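Side-chain contacts in mutual gliding motility protein C (MglC) (Myxococcus xanthus DK 1622, PDB 7CT3), which is a Roadblock/LC7-domain protein of the cell-polarity control system, where it interacts with its paralog MglB and probably helps regulate gliding motility: residues F102-G105 and R106-R110; T112-K115 and V116-E119. All blocks are in the same frame, centred on the assembly; numbering follows the deposited sequence.

Interaction 1 of 2, residues F102-G105 and R106-R110; sequences FGKG and RYVLR
The Phe102 ring carries Arg106 CD over one face, offset toward the rim. Arg106 CD lies 4.2 Å from the centroid of the Phe102 ring and 21° off the normal, a CH-pi contact one helical turn along. The nearest ring atom is Phe102 CE2, 3.9 Å from Arg106 CD. The guanidinium does not stack flat on the ring: the two planes are 45° apart. At the Tyr107 ring, Lys104 O lies near the ring plane, at the edge. Arg106 starts out beside its own backbone N (chi1 -68°), which lays Arg106 CG 3.4 Å from Phe102 O. Arg106 N donates a hydrogen bond to Phe102 O at 3.0 Å. A bend at chi3 then places NE for its salt bridge with Glu71 OE1. On another side of the helix, Lys104 CE rests 3.6 Å from Val108 CG2. Val108 N also donates to Lys104 O at 2.8 Å, nearly straight. Gly103 and Gly105 bring only backbone, and their carbonyls accept Tyr107 N and Leu109 N. Phe102 and Leu109 pack on strand 79-87, Leu109 also on strand 90-97, and Val108 meets helix 4-13. Phe102 and Arg106 also pack on Arg106 and Phe102 of the second subunit, so this turn lies at the dimer interface.

Interaction 2 of 2, residues T112-K115 and V116-E119; sequences TAPK and VRAE
Arg117 leaves its backbone with CG beside N and anti to the carbonyl carbon (chi1 -79°), and a bend at chi3 (-77°) folds the guanidinium back over the backbone of Ala113 and Pro114. One face of that flat group lies against this backbone: Ala113 C sits over its centre and Pro114 N toward its rim. Arg117 NH1 comes 3.8 Å from Ala113 CB. The Arg117 side chain crosses the Pro114 ring at a slant, with Arg117 NH2 4.0 Å from Pro114 CD. NH1 has its hydrogen bond with Leu85 O, which helps hold the group in place. Arg117 N itself bonds to Ala113 O at 2.9 Å, and Val116 N bonds to Thr112 O. Pro114 has no N-H to give to the turn before, and the helix is kinked here. Around Ala118 the bonding is less regular. Ala118 N reaches Pro114 O at 3.0 Å with a bent angle of 138°, and makes a weak second bond to Lys115 O. A water bridges the two segments, donating to Lys115 O at 2.6 Å and to Glu119 OE2 at 3.0 Å. His6 of helix 4-13 bonds through NE2 to Glu119 OE2 and touches Thr112, Lys115 and Val116. Residues 112-119 are thus packed between the N-terminal region, where Glu119 meets Ser2 and Phe3, and strand 79-87, which Ala113, Val116 and Arg117 lie against.

In the fold
Both contacts lie on helix 102-117, the last helix of the Roadblock/LC7 domain. Interaction 1 comes first along the chain, at the start of the helix, and interaction 2 follows farther along. Their centres are about 15 Å apart. The hydrogen bond between Val108 O and Thr112 OG1 links the two regions. Both touch strand 79-87, an outermost strand of the four-stranded antiparallel sheet within this chain, and both touch helix 4-13. They differ in their surroundings. Residues 102-110 reach the second subunit, whereas no other protein chain of the assembly touches 112-119. One helix therefore serves the dimer contact at its start and meets the chain's N-terminal residues in its later part.

Interaction 1 of 2, residues F102-G105 and R106-R110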
loop_
_atom_site.group_PDB
_atom_site.type_symbol
_atom_site.label_atom_id
_atom_site.label_comp_id
_atom_site.label_asym_id
_atom_site.label_seq_id
_atom_site.Cartn_x
_atom_site.Cartn_y
_atom_site.Cartn_z
ATOM N N PHE A 102 -9.721 6.133 -2.240
ATOM C CA PHE A 102 -8.587 5.178 -2.341
ATOM C C PHE A 102 -9.077 3.860 -2.954
ATOM O O PHE A 102 -8.375 3.304 -3.814
ATOM C CB PHE A 102 -7.925 4.993 -0.973
ATOM C CG PHE A 102 -6.632 4.215 -0.995
ATOM C CD1 PHE A 102 -5.605 4.555 -1.859
ATOM C CD2 PHE A 102 -6.430 3.156 -0.126
ATOM C CE1 PHE A 102 -4.411 3.846 -1.861
ATOM C CE2 PHE A 102 -5.237 2.452 -0.126
ATOM C CZ PHE A 102 -4.229 2.797 -0.994
ATOM N N GLY A 103 -10.251 3.381 -2.536
ATOM C CA GLY A 103 -10.871 2.155 -3.077
ATOM C C GLY A 103 -11.069 2.243 -4.581
ATOM O O GLY A 103 -10.714 1.291 -5.292
ATOM N N LYS A 104 -11.615 3.356 -5.062
ATOM C CA LYS A 104 -11.839 3.585 -6.512
ATOM C C LYS A 104 -10.474 3.659 -7.210
ATOM O O LYS A 104 -10.326 3.048 -8.277
ATOM C CB LYS A 104 -12.692 4.839 -6.721
ATOM C CG LYS A 104 -13.105 5.114 -8.160
ATOM C CD LYS A 104 -14.093 4.111 -8.712
ATOM C CE LYS A 104 -14.456 4.362 -10.160
ATOM N NZ LYS A 104 -14.957 5.740 -10.373
ATOM N N GLY A 105 -9.503 4.358 -6.615
ATOM C CA GLY A 105 -8.128 4.442 -7.144
ATOM C C GLY A 105 -7.556 3.062 -7.428
ATOM O O GLY A 105 -7.069 2.831 -8.549
ATOM N N ARG A 106 -7.622 2.164 -6.444
ATOM C CA ARG A 106 -7.075 0.783 -6.540
ATOM C C ARG A 106 -7.784 0.043 -7.681
ATOM O O ARG A 106 -7.093 -0.589 -8.509
ATOM C CB ARG A 106 -7.230 0.064 -5.197
ATOM C CG ARG A 106 -6.364 0.638 -4.086
ATOM C CD ARG A 106 -6.509 -0.106 -2.770
ATOM N NE ARG A 106 -6.199 -1.521 -2.926
ATOM C CZ ARG A 106 -7.056 -2.528 -2.775
ATOM N NH1 ARG A 106 -8.311 -2.310 -2.415
ATOM N NH2 ARG A 106 -6.643 -3.768 -2.972
ATOM N N TYR A 107 -9.113 0.152 -7.744
ATOM C CA TYR A 107 -9.956 -0.516 -8.767
ATOM C C TYR A 107 -9.589 0.014 -10.161
ATOM O O TYR A 107 -9.303 -0.788 -11.066
ATOM C CB TYR A 107 -11.438 -0.328 -8.438
ATOM C CG TYR A 107 -12.361 -0.666 -9.578
ATOM C CD1 TYR A 107 -12.684 -1.980 -9.875
ATOM C CD2 TYR A 107 -12.882 0.333 -10.382
ATOM C CE1 TYR A 107 -13.519 -2.293 -10.936
ATOM C CE2 TYR A 107 -13.712 0.037 -11.447
ATOM C CZ TYR A 107 -14.038 -1.280 -11.721
ATOM O OH TYR A 107 -14.863 -1.572 -12.766
ATOM N N VAL A 108 -9.583 1.335 -10.336
ATOM C CA VAL A 108 -9.336 1.960 -11.669
ATOM C C VAL A 108 -7.909 1.622 -12.133
ATOM O O VAL A 108 -7.738 1.313 -13.323
ATOM C CB VAL A 108 -9.606 3.474 -11.650
ATOM C CG1 VAL A 108 -9.140 4.134 -12.936
ATOM C CG2 VAL A 108 -11.081 3.767 -11.408
ATOM N N LEU A 109 -6.909 1.653 -11.248
ATOM C CA LEU A 109 -5.521 1.340 -11.677
ATOM C C LEU A 109 -5.435 -0.130 -12.105
ATOM O O LEU A 109 -4.731 -0.408 -13.094
ATOM C CB LEU A 109 -4.505 1.667 -10.580
ATOM C CG LEU A 109 -3.106 1.949 -11.122
ATOM C CD1 LEU A 109 -3.090 3.255 -11.906
ATOM C CD2 LEU A 109 -2.069 1.975 -10.015
ATOM N N ARG A 110 -6.131 -1.035 -11.413
ATOM C CA ARG A 110 -6.146 -2.483 -11.762
ATOM C C ARG A 110 -6.731 -2.654 -13.172
ATOM O O ARG A 110 -6.180 -3.452 -13.949
ATOM C CB ARG A 110 -6.917 -3.303 -10.720
ATOM C CG ARG A 110 -6.879 -4.803 -10.972
ATOM C CD ARG A 110 -7.500 -5.634 -9.860
ATOM N NE ARG A 110 -8.896 -5.293 -9.599
ATOM C CZ ARG A 110 -9.953 -5.730 -10.295
ATOM N NH1 ARG A 110 -9.809 -6.540 -11.333
ATOM N NH2 ARG A 110 -11.166 -5.341 -9.946
#

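Interaction 2 of 2, residues T112-K115 and V116-E119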
loop_
_atom_site.group_PDB
_atom_site.type_symbol
_atom_site.label_atom_id
_atom_site.label_comp_id
_atom_site.label_asym_id
_atom_site.label_seq_id
_atom_site.Cartn_x
_atom_site.Cartn_y
_atom_site.Cartn_z
ATOM N N THR A 112 -6.812 -0.300 -15.587
ATOM C CA THR A 112 -6.039 0.497 -16.578
ATOM C C THR A 112 -4.674 -0.151 -16.864
ATOM O O THR A 112 -4.200 -0.018 -18.006
ATOM C CB THR A 112 -5.911 1.953 -16.115
ATOM O OG1 THR A 112 -7.221 2.419 -15.783
ATOM C CG2 THR A 112 -5.301 2.850 -17.169
ATOM N N ALA A 113 -4.055 -0.818 -15.883
ATOM C CA ALA A 113 -2.677 -1.362 -15.985
ATOM C C ALA A 113 -2.498 -2.202 -17.253
ATOM O O ALA A 113 -1.513 -2.016 -17.963
ATOM C CB ALA A 113 -2.315 -2.140 -14.743
ATOM N N PRO A 114 -3.390 -3.169 -17.583
ATOM C CA PRO A 114 -3.234 -3.956 -18.810
ATOM C C PRO A 114 -3.264 -3.117 -20.100
ATOM O O PRO A 114 -2.581 -3.468 -21.050
ATOM C CB PRO A 114 -4.399 -4.962 -18.823
ATOM C CG PRO A 114 -5.205 -4.713 -17.562
ATOM C CD PRO A 114 -4.544 -3.600 -16.778
ATOM N N LYS A 115 -4.033 -2.028 -20.110
ATOM C CA LYS A 115 -4.128 -1.100 -21.270
ATOM C C LYS A 115 -2.779 -0.397 -21.463
ATOM O O LYS A 115 -2.328 -0.288 -22.619
ATOM C CB LYS A 115 -5.252 -0.082 -21.067
ATOM C CG LYS A 115 -6.631 -0.686 -20.861
ATOM C CD LYS A 115 -7.729 0.336 -20.969
ATOM C CE LYS A 115 -8.946 -0.019 -20.147
ATOM N NZ LYS A 115 -9.961 1.053 -20.216
ATOM N N VAL A 116 -2.150 0.045 -20.372
ATOM C CA VAL A 116 -0.805 0.692 -20.408
ATOM C C VAL A 116 0.221 -0.351 -20.878
ATOM O O VAL A 116 1.050 -0.012 -21.746
ATOM C CB VAL A 116 -0.438 1.307 -19.045
ATOM C CG1 VAL A 116 1.002 1.798 -18.999
ATOM C CG2 VAL A 116 -1.393 2.433 -18.670
ATOM N N ARG A 117 0.151 -1.579 -20.350
ATOM C CA ARG A 117 1.080 -2.690 -20.701
ATOM C C ARG A 117 1.006 -2.977 -22.204
ATOM O O ARG A 117 2.057 -3.286 -22.792
ATOM C CB ARG A 117 0.759 -3.960 -19.911
ATOM C CG ARG A 117 1.284 -3.936 -18.484
ATOM C CD ARG A 117 1.469 -5.321 -17.895
ATOM N NE ARG A 117 0.185 -5.878 -17.511
ATOM C CZ ARG A 117 -0.430 -5.675 -16.346
ATOM N NH1 ARG A 117 0.123 -4.932 -15.402
ATOM N NH2 ARG A 117 -1.608 -6.231 -16.126
ATOM N N ALA A 118 -0.186 -2.866 -22.793
ATOM C CA ALA A 118 -0.453 -3.157 -24.221
ATOM C C ALA A 118 0.215 -2.117 -25.135
ATOM O O ALA A 118 0.408 -2.435 -26.321
ATOM C CB ALA A 118 -1.940 -3.218 -24.456
ATOM N N GLU A 119 0.556 -0.928 -24.624
ATOM C CA GLU A 119 1.105 0.194 -25.439
ATOM C C GLU A 119 2.628 0.076 -25.592
ATOM O O GLU A 119 3.186 0.875 -26.365
ATOM C CB GLU A 119 0.768 1.550 -24.817
ATOM C CG GLU A 119 -0.715 1.856 -24.751
ATOM C CD GLU A 119 -1.423 2.032 -26.085
ATOM O OE1 GLU A 119 -0.740 2.033 -27.134
ATOM O OE2 GLU A 119 -2.668 2.170 -26.067
HETATM O O HOH W 1 -3.755 -0.269 -24.746
#